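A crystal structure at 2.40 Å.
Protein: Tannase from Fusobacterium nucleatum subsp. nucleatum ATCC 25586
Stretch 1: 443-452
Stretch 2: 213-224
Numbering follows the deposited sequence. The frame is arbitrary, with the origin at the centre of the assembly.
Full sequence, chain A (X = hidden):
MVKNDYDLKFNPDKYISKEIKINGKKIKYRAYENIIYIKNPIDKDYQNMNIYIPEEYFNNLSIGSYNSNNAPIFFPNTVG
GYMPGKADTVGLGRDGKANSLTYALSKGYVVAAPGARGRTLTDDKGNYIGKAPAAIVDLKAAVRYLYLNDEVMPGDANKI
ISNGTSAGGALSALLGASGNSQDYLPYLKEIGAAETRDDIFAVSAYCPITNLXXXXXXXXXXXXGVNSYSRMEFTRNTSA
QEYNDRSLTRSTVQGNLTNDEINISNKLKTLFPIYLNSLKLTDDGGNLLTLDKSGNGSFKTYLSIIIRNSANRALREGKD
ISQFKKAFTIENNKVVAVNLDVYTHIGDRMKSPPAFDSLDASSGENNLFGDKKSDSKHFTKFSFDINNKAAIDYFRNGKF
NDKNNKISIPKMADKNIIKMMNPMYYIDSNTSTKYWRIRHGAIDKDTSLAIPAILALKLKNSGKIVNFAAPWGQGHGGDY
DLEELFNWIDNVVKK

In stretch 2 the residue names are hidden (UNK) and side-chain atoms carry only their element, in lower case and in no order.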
# COMPACT_ATOMS: atom_id res chain seq x y z
N ILE A 443 3.96 15.89 -2.00
CA ILE A 443 4.19 16.38 -0.65
C ILE A 443 3.90 15.31 0.40
O ILE A 443 3.65 15.63 1.56
CB ILE A 443 3.40 17.67 -0.35
CG1 ILE A 443 1.89 17.43 -0.38
CG2 ILE A 443 3.82 18.79 -1.26
CD1 ILE A 443 1.09 18.61 0.06
N ASP A 444 3.92 14.04 -0.00
CA ASP A 444 3.72 12.91 0.90
C ASP A 444 5.04 12.56 1.59
O ASP A 444 5.98 12.08 0.95
CB ASP A 444 3.18 11.71 0.12
CG ASP A 444 2.74 10.56 1.02
OD1 ASP A 444 3.26 10.41 2.15
OD2 ASP A 444 1.86 9.79 0.58
N LYS A 445 5.10 12.77 2.90
CA LYS A 445 6.31 12.47 3.64
C LYS A 445 6.10 11.36 4.65
O LYS A 445 6.91 11.20 5.56
CB LYS A 445 6.84 13.73 4.32
CG LYS A 445 7.16 14.84 3.33
CD LYS A 445 7.70 16.07 4.06
CE LYS A 445 8.04 17.18 3.09
NZ LYS A 445 8.03 18.50 3.79
N ASP A 446 5.05 10.54 4.47
CA ASP A 446 4.90 9.37 5.33
C ASP A 446 5.93 8.32 5.01
O ASP A 446 6.29 7.52 5.88
CB ASP A 446 3.49 8.80 5.21
CG ASP A 446 2.47 9.57 6.06
OD1 ASP A 446 2.25 10.79 5.82
OD2 ASP A 446 1.89 8.96 6.98
N THR A 447 6.39 8.29 3.76
CA THR A 447 7.54 7.49 3.37
C THR A 447 8.29 8.25 2.29
O THR A 447 7.78 9.20 1.70
CB THR A 447 7.14 6.09 2.87
OG1 THR A 447 8.32 5.31 2.70
CG2 THR A 447 6.39 6.16 1.55
N SER A 448 9.53 7.84 2.07
CA SER A 448 10.35 8.43 1.02
C SER A 448 9.76 8.14 -0.36
O SER A 448 9.35 7.01 -0.64
CB SER A 448 11.75 7.85 1.13
OG SER A 448 12.64 8.57 0.32
N LEU A 449 9.72 9.16 -1.23
CA LEU A 449 9.36 8.90 -2.63
C LEU A 449 10.31 7.90 -3.29
O LEU A 449 9.95 7.27 -4.30
CB LEU A 449 9.36 10.22 -3.41
CG LEU A 449 9.06 10.18 -4.91
CD1 LEU A 449 7.60 9.82 -5.16
CD2 LEU A 449 9.39 11.50 -5.55
N ALA A 450 11.50 7.72 -2.73
CA ALA A 450 12.45 6.74 -3.24
C ALA A 450 11.88 5.32 -3.21
O ALA A 450 12.26 4.49 -4.04
CB ALA A 450 13.75 6.82 -2.43
N ILE A 451 10.97 5.04 -2.28
CA ILE A 451 10.52 3.67 -2.01
C ILE A 451 9.50 3.25 -3.06
O ILE A 451 9.68 2.18 -3.68
CB ILE A 451 9.94 3.53 -0.59
CG1 ILE A 451 11.04 3.57 0.47
CG2 ILE A 451 9.18 2.19 -0.46
CD1 ILE A 451 11.80 2.23 0.60
N PRO A 452 8.41 3.99 -3.30
CA PRO A 452 7.53 3.61 -4.42
C PRO A 452 8.23 3.71 -5.77
O PRO A 452 7.96 2.87 -6.64
CB PRO A 452 6.35 4.60 -4.32
CG PRO A 452 6.85 5.77 -3.49
CD PRO A 452 7.86 5.14 -2.53
N UNK A 213 12.11 -2.76 5.85
CA UNK A 213 13.48 -2.82 6.35
C UNK A 213 14.44 -1.90 5.59
O UNK A 213 15.52 -1.61 6.11
o UNK A 213 12.93 -6.45 3.55
c UNK A 213 12.87 -5.53 4.41
o UNK A 213 11.80 -5.07 4.87
c UNK A 213 14.15 -4.89 4.91
c UNK A 213 13.98 -4.28 6.31
N UNK A 214 14.09 -1.42 4.38
CA UNK A 214 14.95 -0.43 3.71
C UNK A 214 14.37 0.99 3.74
O UNK A 214 15.02 1.91 3.22
c UNK A 214 16.01 -2.12 2.16
c UNK A 214 15.24 -0.82 2.26
n UNK A 214 15.38 -3.16 1.61
o UNK A 214 17.17 -2.20 2.58
N UNK A 215 13.20 1.19 4.32
CA UNK A 215 12.61 2.53 4.27
C UNK A 215 13.25 3.54 5.24
O UNK A 215 13.04 4.74 5.06
c UNK A 215 11.11 2.43 4.53
N UNK A 216 14.04 3.09 6.23
CA UNK A 216 14.74 4.02 7.12
C UNK A 216 15.91 4.73 6.43
O UNK A 216 16.07 5.95 6.58
o UNK A 216 13.28 3.89 9.56
c UNK A 216 14.15 3.00 9.35
c UNK A 216 15.25 3.28 8.36
o UNK A 216 14.15 1.88 9.92
N UNK A 217 16.78 3.97 5.76
CA UNK A 217 17.89 4.60 5.04
C UNK A 217 17.39 5.49 3.92
O UNK A 217 17.94 6.57 3.67
c UNK A 217 18.84 3.53 4.48
o UNK A 217 18.14 2.65 3.61
N UNK A 218 16.34 5.06 3.21
CA UNK A 218 15.83 5.87 2.13
C UNK A 218 15.25 7.17 2.66
O UNK A 218 15.41 8.23 2.03
c UNK A 218 14.78 5.09 1.33
N UNK A 219 14.61 7.12 3.83
CA UNK A 219 13.99 8.33 4.38
C UNK A 219 15.03 9.34 4.83
O UNK A 219 14.82 10.55 4.69
c UNK A 219 10.18 10.93 6.66
c UNK A 219 10.82 9.05 5.30
c UNK A 219 12.06 8.98 5.93
c UNK A 219 12.35 9.93 6.91
c UNK A 219 11.40 10.89 7.28
c UNK A 219 9.87 10.01 5.66
c UNK A 219 13.08 7.93 5.54
o UNK A 219 9.26 11.89 7.04
N UNK A 220 16.17 8.88 5.32
CA UNK A 220 17.24 9.77 5.73
C UNK A 220 18.09 10.22 4.55
O UNK A 220 18.60 11.34 4.56
o UNK A 220 17.06 11.17 8.44
c UNK A 220 18.09 9.06 6.79
o UNK A 220 15.34 9.89 8.90
c UNK A 220 17.30 8.81 8.08
c UNK A 220 16.51 10.04 8.50
N UNK A 221 18.28 9.37 3.55
CA UNK A 221 18.85 9.83 2.29
C UNK A 221 18.08 11.04 1.76
O UNK A 221 18.67 12.09 1.48
c UNK A 221 17.14 9.24 -1.44
c UNK A 221 19.33 9.15 -0.05
c UNK A 221 16.68 9.55 -2.71
c UNK A 221 18.88 10.14 -3.49
c UNK A 221 20.59 9.48 -0.40
n UNK A 221 20.63 9.89 -1.72
c UNK A 221 19.36 9.83 -2.22
c UNK A 221 17.54 9.99 -3.72
c UNK A 221 18.86 8.69 1.28
c UNK A 221 18.51 9.36 -1.19
N UNK A 222 16.76 10.92 1.65
CA UNK A 222 15.94 12.06 1.24
C UNK A 222 16.02 13.24 2.23
O UNK A 222 16.25 14.38 1.83
c UNK A 222 13.66 10.50 -1.68
c UNK A 222 14.50 11.61 1.05
s UNK A 222 12.55 11.64 -0.92
c UNK A 222 13.73 12.51 0.11
N UNK A 223 15.82 12.99 3.53
CA UNK A 223 15.48 14.08 4.44
C UNK A 223 16.58 14.42 5.45
O UNK A 223 16.32 15.15 6.42
c UNK A 223 11.31 12.66 2.92
c UNK A 223 12.59 15.00 3.63
c UNK A 223 13.01 13.80 4.20
c UNK A 223 12.35 12.63 3.82
c UNK A 223 11.54 15.03 2.69
c UNK A 223 14.16 13.75 5.15
c UNK A 223 10.91 13.85 2.35
o UNK A 223 9.87 13.86 1.46
N UNK A 224 17.80 13.92 5.26
CA UNK A 224 18.91 14.35 6.10
C UNK A 224 19.09 15.86 6.01
O UNK A 224 19.04 16.45 4.92
c UNK A 224 21.35 13.93 6.58
n UNK A 224 21.26 13.45 7.81
c UNK A 224 20.19 13.64 5.67
o UNK A 224 22.32 14.57 6.18
O HOH W 1 8.82 11.67 0.08

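Position 213 carries three side-chain carbons, the third bearing two oxygens: an unbranched chain ending in a carboxylate, hence Glu213. It does not touch stretch 1, and its carboxylate is bonded elsewhere in the structure. Position 214 has two carbons, the second holding one oxygen and one nitrogen, which is a short amide, Asn214. Its part in the contact is backbone, its O lying 4.2 Å from Ile451 CD1.

Position 215 shows a single carbon, which packs against the end of Ile451; it is Ala215. The methyl CB lies 4.0 Å from Ile451 CD1, and so small a side chain lets the isoleucine come within 3.8 Å of the helix backbone, measured from CD1 to Ala215 CA. Position 216 has two carbons, the second with two oxygens: Asp216. It points away from stretch 1, and both carboxylate oxygens are bonded elsewhere. At 217 one carbon is followed by one oxygen, with no second carbon, giving Ser217, out of reach of stretch 1.

Position 218 again has one carbon, 4.1 Å from Ile451 CG1 and 4.3 Å from Ala450 CB. This is Ala218, a methyl on the side turned toward stretch 1. Its small size suits a close approach, in which Ser448 OG donates a weak hydrogen bond to Ala218 O at 3.3 Å.

At 219 one carbon leads to a six-carbon ring whose oxygen reaches the backbone of Lys445, which identifies Tyr219. The CA-to-CB bond runs sideways, but the ring carries the hydroxyl to stretch 1, where OH donates to Lys445 O at 2.9 Å. The backbone of Thr447 and Ser448 lies at the ring edge, with Ser448 N 3.7 Å from CD2; a phenol thus offers both a flat hydrocarbon edge and a donor at its tip.

Position 220 has three carbons, the last with two oxygens: Glu220, directed away and bonded elsewhere through both oxygens. Position 221 has fused five- and six-membered rings holding eight carbons and one nitrogen beyond its first carbon, and these rings touch the methyl of Ala450, so it is Trp221. CZ3 meets Ala450 CB at 4.0 Å, while the ring nitrogen finds its partner elsewhere.

The chain at 222 is unbranched, two carbons, a sulfur and a final carbon, and reaches Ser448, Leu449 and Ala450: Met222. Its slender thioether places CE 3.8 Å from Ala450 CB and 3.0 Å from Ser448 OG, and SD 4.3 Å from Leu449 CB. Position 223 has another six-carbon ring, its oxygen beside the Lys445 side chain: Tyr223. Its OH lies 3.4 Å from Lys445 CG and hydrogen-bonds to water 1 at 2.8 Å. Position 224 repeats the short amide, Asn224, beyond reach of stretch 1.

The contact buries 515 Å² in all. Ile451 and Ala450 pack on the small and apolar residues of the helix, while Ser448, whose OG also accepts a weak capping bond from Ala450 N, lies against its backbone. The tyrosines serve the preceding loop: Tyr219 binds Lys445 O directly, and Tyr223 works through water 1, which donates to Asp444 O and accepts from Leu449 N, each at 3.0 Å from the water oxygen.

Stretch 2, residues 213-224: ENADSAYEWMYN
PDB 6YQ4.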